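Long-range contact in periplasmic aliphatic sulphonates-binding protein (Escherichia coli, PDB 2X26), which probably serves as the periplasmic solute-binding component of an ABC transporter that imports aliphatic sulfonates: residues L18-Y29 and V205-T216. Sequence-based numbering, arbitrary orientation. Where two conformers were deposited one is given.
Sequences LAKSHQLLEKRY and VLATFSEADALT
Ala19 and Ala212 bring the two backbones within 5.1 Å, CA to CA, where helix 14-21 meets helix 199-218; the next short helix, 24-28, runs obliquely antiparallel to 205-216, with 134° between their N-to-C directions and the axes 10.7 Å apart at their closest. In this alpha/beta lobe of a periplasmic binding protein, helices 14-21, 24-28 and 199-218 pack against strands 4-9 and 33-38. A Schellman motif at Gln23 turns the chain between the first two, and both meet 205-216. Ala212 CB sits 3.3 Å from Ala19 N, a close fit that small side chains permit. Leu18 CD2 lies against Leu215 CB, while Leu25 CD1 touches Phe209 CE1 and CD2 touches Thr208 CG2. Leu215 CD1 stands over the centre of the His22 ring, a CH-pi contact 3.8 Å from the centroid. Replacing the imidazole by an alanine here is likely to leave that methyl without the face it packs on. Thr208 OG1 hydrogen-bonds to Gly204 O, and Arg28 NH1 gives it just a weak hydrogen bond. With its chain extended from CG to NE, Arg28 forms an end-on salt bridge with Glu211, NH1 to OE2 at 2.8 Å and NH2 to OE1 at 2.6 Å, both oxygens approached from above the carboxylate plane.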
ATOM      1  N   LEU A  18      -5.273  12.061   4.061  1.00  4.15           N
ATOM      2  CA  LEU A  18      -5.420  13.493   3.781  0.50  4.25           C
ATOM      3  C   LEU A  18      -6.771  13.795   3.132  1.00  3.99           C
ATOM      4  O   LEU A  18      -7.412  14.763   3.504  1.00  3.53           O
ATOM      5  CB  LEU A  18      -4.271  14.058   2.946  0.50  4.68           C
ATOM      6  CG  LEU A  18      -3.196  14.605   3.884  0.50  6.22           C
ATOM      7  CD1 LEU A  18      -2.347  13.480   4.418  0.50  2.00           C
ATOM      8  CD2 LEU A  18      -2.358  15.652   3.190  0.50  8.04           C
ATOM      9  N   ALA A  19      -7.230  12.939   2.203  1.00  3.99           N
ATOM     10  CA  ALA A  19      -8.571  13.158   1.626  1.00  4.38           C
ATOM     11  C   ALA A  19      -9.654  13.146   2.712  1.00  5.18           C
ATOM     12  O   ALA A  19     -10.606  13.949   2.670  1.00  4.88           O
ATOM     13  CB  ALA A  19      -8.909  12.078   0.554  1.00  5.09           C
ATOM     14  N   LYS A  20      -9.551  12.188   3.611  1.00  3.97           N
ATOM     15  CA  LYS A  20     -10.515  12.057   4.712  1.00  3.68           C
ATOM     16  C   LYS A  20     -10.503  13.297   5.609  1.00  3.99           C
ATOM     17  O   LYS A  20     -11.545  13.897   5.880  1.00  3.80           O
ATOM     18  CB  LYS A  20     -10.206  10.775   5.524  1.00  3.95           C
ATOM     19  CG  LYS A  20     -11.111  10.604   6.747  1.00  4.22           C
ATOM     20  CD  LYS A  20     -10.593   9.456   7.655  1.00  5.57           C
ATOM     21  CE  LYS A  20     -11.542   9.253   8.863  1.00 10.33           C
ATOM     22  NZ  LYS A  20     -11.446  10.366   9.891  1.00 12.30           N
ATOM     23  N   SER A  21      -9.306  13.725   5.983  1.00  4.54           N
ATOM     24  CA  SER A  21      -9.153  14.855   6.891  0.50  5.48           C
ATOM     25  C   SER A  21      -9.723  16.126   6.280  1.00  5.68           C
ATOM     26  O   SER A  21     -10.357  16.957   6.986  1.00  6.79           O
ATOM     27  CB  SER A  21      -7.679  15.059   7.208  0.50  5.26           C
ATOM     28  OG  SER A  21      -7.219  14.014   8.035  0.50  7.11           O
ATOM     29  N   HIS A  22      -9.505  16.303   4.971  1.00  5.54           N
ATOM     30  CA  HIS A  22      -9.988  17.498   4.285  1.00  6.63           C
ATOM     31  C   HIS A  22     -11.408  17.386   3.779  1.00  6.21           C
ATOM     32  O   HIS A  22     -11.942  18.313   3.186  1.00  7.01           O
ATOM     33  CB  HIS A  22      -9.018  17.897   3.160  1.00  7.32           C
ATOM     34  CG  HIS A  22      -7.708  18.395   3.675  1.00  9.07           C
ATOM     35  ND1 HIS A  22      -7.447  19.737   3.821  1.00 10.40           N
ATOM     36  CD2 HIS A  22      -6.600  17.750   4.078  1.00 11.86           C
ATOM     37  CE1 HIS A  22      -6.226  19.897   4.306  1.00 13.64           C
ATOM     38  NE2 HIS A  22      -5.680  18.707   4.456  1.00 11.02           N
ATOM     39  N   GLN A  23     -12.047  16.247   4.051  1.00  5.30           N
ATOM     40  CA  GLN A  23     -13.420  15.989   3.623  1.00  4.90           C
ATOM     41  C   GLN A  23     -13.639  16.126   2.126  1.00  5.09           C
ATOM     42  O   GLN A  23     -14.709  16.487   1.676  1.00  4.54           O
ATOM     43  CB  GLN A  23     -14.450  16.821   4.440  1.00  6.23           C
ATOM     44  CG  GLN A  23     -14.416  16.358   5.916  1.00 10.89           C
ATOM     45  CD  GLN A  23     -15.510  16.953   6.768  1.00 18.55           C
ATOM     46  OE1 GLN A  23     -16.285  17.762   6.301  1.00 21.05           O
ATOM     47  NE2 GLN A  23     -15.582  16.535   8.030  1.00 21.49           N
ATOM     48  N   LEU A  24     -12.612  15.834   1.342  1.00  5.30           N
ATOM     49  CA  LEU A  24     -12.697  16.058  -0.112  1.00  5.23           C
ATOM     50  C   LEU A  24     -13.767  15.218  -0.801  1.00  6.57           C
ATOM     51  O   LEU A  24     -14.489  15.739  -1.649  1.00  5.13           O
ATOM     52  CB  LEU A  24     -11.348  15.797  -0.769  1.00  5.59           C
ATOM     53  CG  LEU A  24     -10.176  16.680  -0.313  1.00  5.14           C
ATOM     54  CD1 LEU A  24      -8.955  16.195  -1.056  1.00  8.77           C
ATOM     55  CD2 LEU A  24     -10.473  18.198  -0.553  1.00  9.75           C
ATOM     56  N   LEU A  25     -13.904  13.948  -0.413  1.00  5.16           N
ATOM     57  CA  LEU A  25     -14.908  13.081  -1.047  1.00  5.97           C
ATOM     58  C   LEU A  25     -16.315  13.466  -0.648  1.00  6.49           C
ATOM     59  O   LEU A  25     -17.221  13.447  -1.458  1.00  6.90           O
ATOM     60  CB  LEU A  25     -14.672  11.607  -0.702  1.00  4.60           C
ATOM     61  CG  LEU A  25     -13.448  10.956  -1.326  1.00  7.04           C
ATOM     62  CD1 LEU A  25     -13.428   9.479  -1.016  1.00  7.47           C
ATOM     63  CD2 LEU A  25     -13.342  11.142  -2.851  1.00  7.69           C
ATOM     64  N   GLU A  26     -16.488  13.811   0.619  1.00  6.77           N
ATOM     65  CA  GLU A  26     -17.807  14.221   1.076  1.00  6.90           C
ATOM     66  C   GLU A  26     -18.267  15.449   0.295  1.00  8.00           C
ATOM     67  O   GLU A  26     -19.435  15.527  -0.084  1.00  6.91           O
ATOM     68  CB  GLU A  26     -17.801  14.465   2.584  1.00  8.19           C
ATOM     69  CG  GLU A  26     -17.642  13.194   3.449  1.00  6.83           C
ATOM     70  CD  GLU A  26     -16.220  12.765   3.668  1.00  8.94           C
ATOM     71  OE1 GLU A  26     -15.290  13.360   3.091  1.00  5.22           O
ATOM     72  OE2 GLU A  26     -16.022  11.809   4.447  1.00  6.17           O
ATOM     73  N   LYS A  27     -17.353  16.382   0.049  1.00  7.74           N
ATOM     74  CA  LYS A  27     -17.696  17.594  -0.658  1.00  9.59           C
ATOM     75  C   LYS A  27     -17.848  17.331  -2.157  1.00 10.62           C
ATOM     76  O   LYS A  27     -18.757  17.888  -2.787  1.00  7.43           O
ATOM     77  CB  LYS A  27     -16.633  18.651  -0.413  1.00  9.48           C
ATOM     78  CG  LYS A  27     -16.608  19.156   1.013  1.00 13.34           C
ATOM     79  CD  LYS A  27     -15.602  20.295   1.158  1.00 17.38           C
ATOM     80  CE  LYS A  27     -14.152  19.822   1.197  1.00 22.03           C
ATOM     81  NZ  LYS A  27     -13.138  20.836   0.703  1.00 24.14           N
ATOM     82  N   ARG A  28     -16.985  16.450  -2.736  1.00 10.72           N
ATOM     83  CA  ARG A  28     -17.090  16.216  -4.188  1.00 11.10           C
ATOM     84  C   ARG A  28     -18.252  15.382  -4.644  1.00 10.07           C
ATOM     85  O   ARG A  28     -18.758  15.589  -5.745  1.00  9.44           O
ATOM     86  CB  ARG A  28     -15.846  15.607  -4.764  1.00 12.20           C
ATOM     87  CG  ARG A  28     -14.771  16.563  -4.702  1.00 16.87           C
ATOM     88  CD  ARG A  28     -13.575  16.049  -5.372  1.00 22.08           C
ATOM     89  NE  ARG A  28     -12.539  17.009  -5.105  1.00 25.24           N
ATOM     90  CZ  ARG A  28     -11.338  16.947  -5.636  1.00 27.97           C
ATOM     91  NH1 ARG A  28     -11.047  15.942  -6.452  1.00 26.27           N
ATOM     92  NH2 ARG A  28     -10.452  17.884  -5.338  1.00 27.67           N
ATOM     93  N   TYR A  29     -18.662  14.445  -3.803  1.00  7.86           N
ATOM     94  CA  TYR A  29     -19.732  13.527  -4.074  1.00  9.47           C
ATOM     95  C   TYR A  29     -20.839  13.658  -2.945  1.00  9.76           C
ATOM     96  O   TYR A  29     -21.004  12.759  -2.125  1.00  7.84           O
ATOM     97  CB  TYR A  29     -19.157  12.122  -4.146  1.00  9.40           C
ATOM     98  CG  TYR A  29     -18.060  12.013  -5.181  1.00  9.34           C
ATOM     99  CD1 TYR A  29     -18.376  11.916  -6.543  1.00 10.29           C
ATOM    100  CD2 TYR A  29     -16.709  12.012  -4.816  1.00 11.35           C
ATOM    101  CE1 TYR A  29     -17.348  11.830  -7.525  1.00 10.33           C
ATOM    102  CE2 TYR A  29     -15.685  11.940  -5.798  1.00 11.15           C
ATOM    103  CZ  TYR A  29     -16.028  11.818  -7.144  1.00 12.03           C
ATOM    104  OH  TYR A  29     -15.058  11.733  -8.145  1.00 13.70           O
ATOM    105  N   VAL A 205     -12.473   9.207  -7.752  1.00  6.49           N
ATOM    106  CA  VAL A 205     -12.093   9.008  -6.332  1.00  6.03           C
ATOM    107  C   VAL A 205     -10.565   8.920  -6.230  1.00  6.77           C
ATOM    108  O   VAL A 205      -9.911   9.573  -5.368  1.00  5.54           O
ATOM    109  CB  VAL A 205     -12.801   7.770  -5.681  1.00  6.05           C
ATOM    110  CG1 VAL A 205     -12.147   7.409  -4.385  1.00  5.78           C
ATOM    111  CG2 VAL A 205     -14.313   8.077  -5.471  1.00  5.99           C
ATOM    112  N   LEU A 206      -9.975   8.080  -7.068  1.00  5.23           N
ATOM    113  CA  LEU A 206      -8.520   7.904  -7.046  1.00  4.99           C
ATOM    114  C   LEU A 206      -7.809   9.224  -7.365  1.00  5.24           C
ATOM    115  O   LEU A 206      -6.817   9.563  -6.702  1.00  5.27           O
ATOM    116  CB  LEU A 206      -8.083   6.791  -8.007  1.00  5.04           C
ATOM    117  CG  LEU A 206      -8.643   5.389  -7.654  1.00  7.37           C
ATOM    118  CD1 LEU A 206      -8.247   4.367  -8.699  1.00 11.64           C
ATOM    119  CD2 LEU A 206      -8.215   4.938  -6.298  1.00  8.99           C
ATOM    120  N   ALA A 207      -8.355   9.983  -8.290  1.00  5.77           N
ATOM    121  CA  ALA A 207      -7.758  11.257  -8.666  1.00  4.38           C
ATOM    122  C   ALA A 207      -7.782  12.205  -7.476  1.00  5.35           C
ATOM    123  O   ALA A 207      -6.788  12.933  -7.240  1.00  5.73           O
ATOM    124  CB  ALA A 207      -8.526  11.847  -9.861  1.00  5.69           C
ATOM    125  N   THR A 208      -8.876  12.137  -6.683  1.00  6.10           N
ATOM    126  CA  THR A 208      -9.008  12.884  -5.437  1.00  5.27           C
ATOM    127  C   THR A 208      -7.943  12.472  -4.410  1.00  4.63           C
ATOM    128  O   THR A 208      -7.362  13.328  -3.766  1.00  4.71           O
ATOM    129  CB  THR A 208     -10.393  12.691  -4.817  1.00  5.58           C
ATOM    130  OG1 THR A 208     -11.387  13.155  -5.729  1.00  8.40           O
ATOM    131  CG2 THR A 208     -10.532  13.543  -3.578  1.00  3.96           C
ATOM    132  N   PHE A 209      -7.677  11.171  -4.251  1.00  4.13           N
ATOM    133  CA  PHE A 209      -6.603  10.749  -3.315  1.00  4.80           C
ATOM    134  C   PHE A 209      -5.254  11.268  -3.778  1.00  5.28           C
ATOM    135  O   PHE A 209      -4.393  11.603  -2.967  1.00  4.68           O
ATOM    136  CB  PHE A 209      -6.487   9.231  -3.196  1.00  4.15           C
ATOM    137  CG  PHE A 209      -7.731   8.556  -2.670  1.00  5.39           C
ATOM    138  CD1 PHE A 209      -8.554   9.168  -1.743  1.00  6.24           C
ATOM    139  CD2 PHE A 209      -8.015   7.245  -3.064  1.00  5.60           C
ATOM    140  CE1 PHE A 209      -9.702   8.498  -1.246  1.00  6.25           C
ATOM    141  CE2 PHE A 209      -9.110   6.534  -2.549  1.00  5.84           C
ATOM    142  CZ  PHE A 209      -9.976   7.170  -1.666  1.00  6.89           C
ATOM    143  N   SER A 210      -5.041  11.276  -5.081  1.00  5.09           N
ATOM    144  CA  SER A 210      -3.735  11.792  -5.586  1.00  6.64           C
ATOM    145  C   SER A 210      -3.610  13.318  -5.313  1.00  7.73           C
ATOM    146  O   SER A 210      -2.515  13.787  -4.953  1.00  8.94           O
ATOM    147  CB  SER A 210      -3.562  11.439  -7.078  1.00  7.45           C
ATOM    148  OG  SER A 210      -2.306  11.931  -7.528  1.00 13.04           O
ATOM    149  N   GLU A 211      -4.686  14.081  -5.492  1.00  8.43           N
ATOM    150  CA  GLU A 211      -4.695  15.524  -5.134  1.00  8.22           C
ATOM    151  C   GLU A 211      -4.425  15.706  -3.636  1.00  8.22           C
ATOM    152  O   GLU A 211      -3.725  16.629  -3.204  1.00  8.31           O
ATOM    153  CB  GLU A 211      -6.036  16.184  -5.440  1.00  8.86           C
ATOM    154  CG  GLU A 211      -6.373  16.311  -6.893  1.00 13.59           C
ATOM    155  CD  GLU A 211      -7.764  16.899  -7.078  1.00 22.08           C
ATOM    156  OE1 GLU A 211      -8.062  17.963  -6.475  1.00 26.38           O
ATOM    157  OE2 GLU A 211      -8.582  16.279  -7.787  1.00 25.98           O
ATOM    158  N   ALA A 212      -5.029  14.836  -2.843  1.00  5.67           N
ATOM    159  CA  ALA A 212      -4.871  14.908  -1.407  1.00  5.79           C
ATOM    160  C   ALA A 212      -3.440  14.583  -0.999  1.00  5.53           C
ATOM    161  O   ALA A 212      -2.878  15.276  -0.130  1.00  6.22           O
ATOM    162  CB  ALA A 212      -5.884  13.941  -0.687  1.00  3.79           C
ATOM    163  N   ASP A 213      -2.810  13.594  -1.644  1.00  4.94           N
ATOM    164  CA  ASP A 213      -1.418  13.256  -1.334  1.00  5.81           C
ATOM    165  C   ASP A 213      -0.521  14.473  -1.631  1.00  6.09           C
ATOM    166  O   ASP A 213       0.376  14.772  -0.838  1.00  6.33           O
ATOM    167  CB  ASP A 213      -0.967  12.022  -2.140  1.00  7.45           C
ATOM    168  CG  ASP A 213       0.315  11.396  -1.603  1.00 11.18           C
ATOM    169  OD1 ASP A 213       1.347  12.103  -1.473  1.00 12.30           O
ATOM    170  OD2 ASP A 213       0.330  10.181  -1.369  1.00 13.07           O
ATOM    171  N   ALA A 214      -0.840  15.214  -2.682  1.00  5.73           N
ATOM    172  CA  ALA A 214      -0.028  16.395  -3.068  1.00  6.42           C
ATOM    173  C   ALA A 214      -0.024  17.517  -2.003  1.00  6.92           C
ATOM    174  O   ALA A 214       0.893  18.381  -1.974  1.00  6.10           O
ATOM    175  CB  ALA A 214      -0.502  16.917  -4.332  1.00  6.75           C
ATOM    176  N   LEU A 215      -1.054  17.524  -1.154  1.00  6.48           N
ATOM    177  CA  LEU A 215      -1.085  18.463  -0.027  1.00  6.09           C
ATOM    178  C   LEU A 215       0.100  18.264   0.877  1.00  6.74           C
ATOM    179  O   LEU A 215       0.489  19.211   1.560  1.00  5.83           O
ATOM    180  CB  LEU A 215      -2.405  18.349   0.776  1.00  3.87           C
ATOM    181  CG  LEU A 215      -3.669  18.645  -0.051  1.00  5.86           C
ATOM    182  CD1 LEU A 215      -4.917  18.357   0.796  1.00 11.02           C
ATOM    183  CD2 LEU A 215      -3.730  20.084  -0.623  1.00 11.16           C
ATOM    184  N   THR A 216       0.664  17.041   0.944  1.00  6.51           N
ATOM    185  CA  THR A 216       1.848  16.829   1.778  1.00  9.04           C
ATOM    186  C   THR A 216       3.033  17.650   1.268  1.00 10.63           C
ATOM    187  O   THR A 216       3.970  17.903   2.031  1.00 10.40           O
ATOM    188  CB  THR A 216       2.300  15.348   1.907  1.00  9.36           C
ATOM    189  OG1 THR A 216       2.744  14.865   0.632  1.00  9.19           O
ATOM    190  CG2 THR A 216       1.177  14.489   2.467  1.00 11.08           C
TER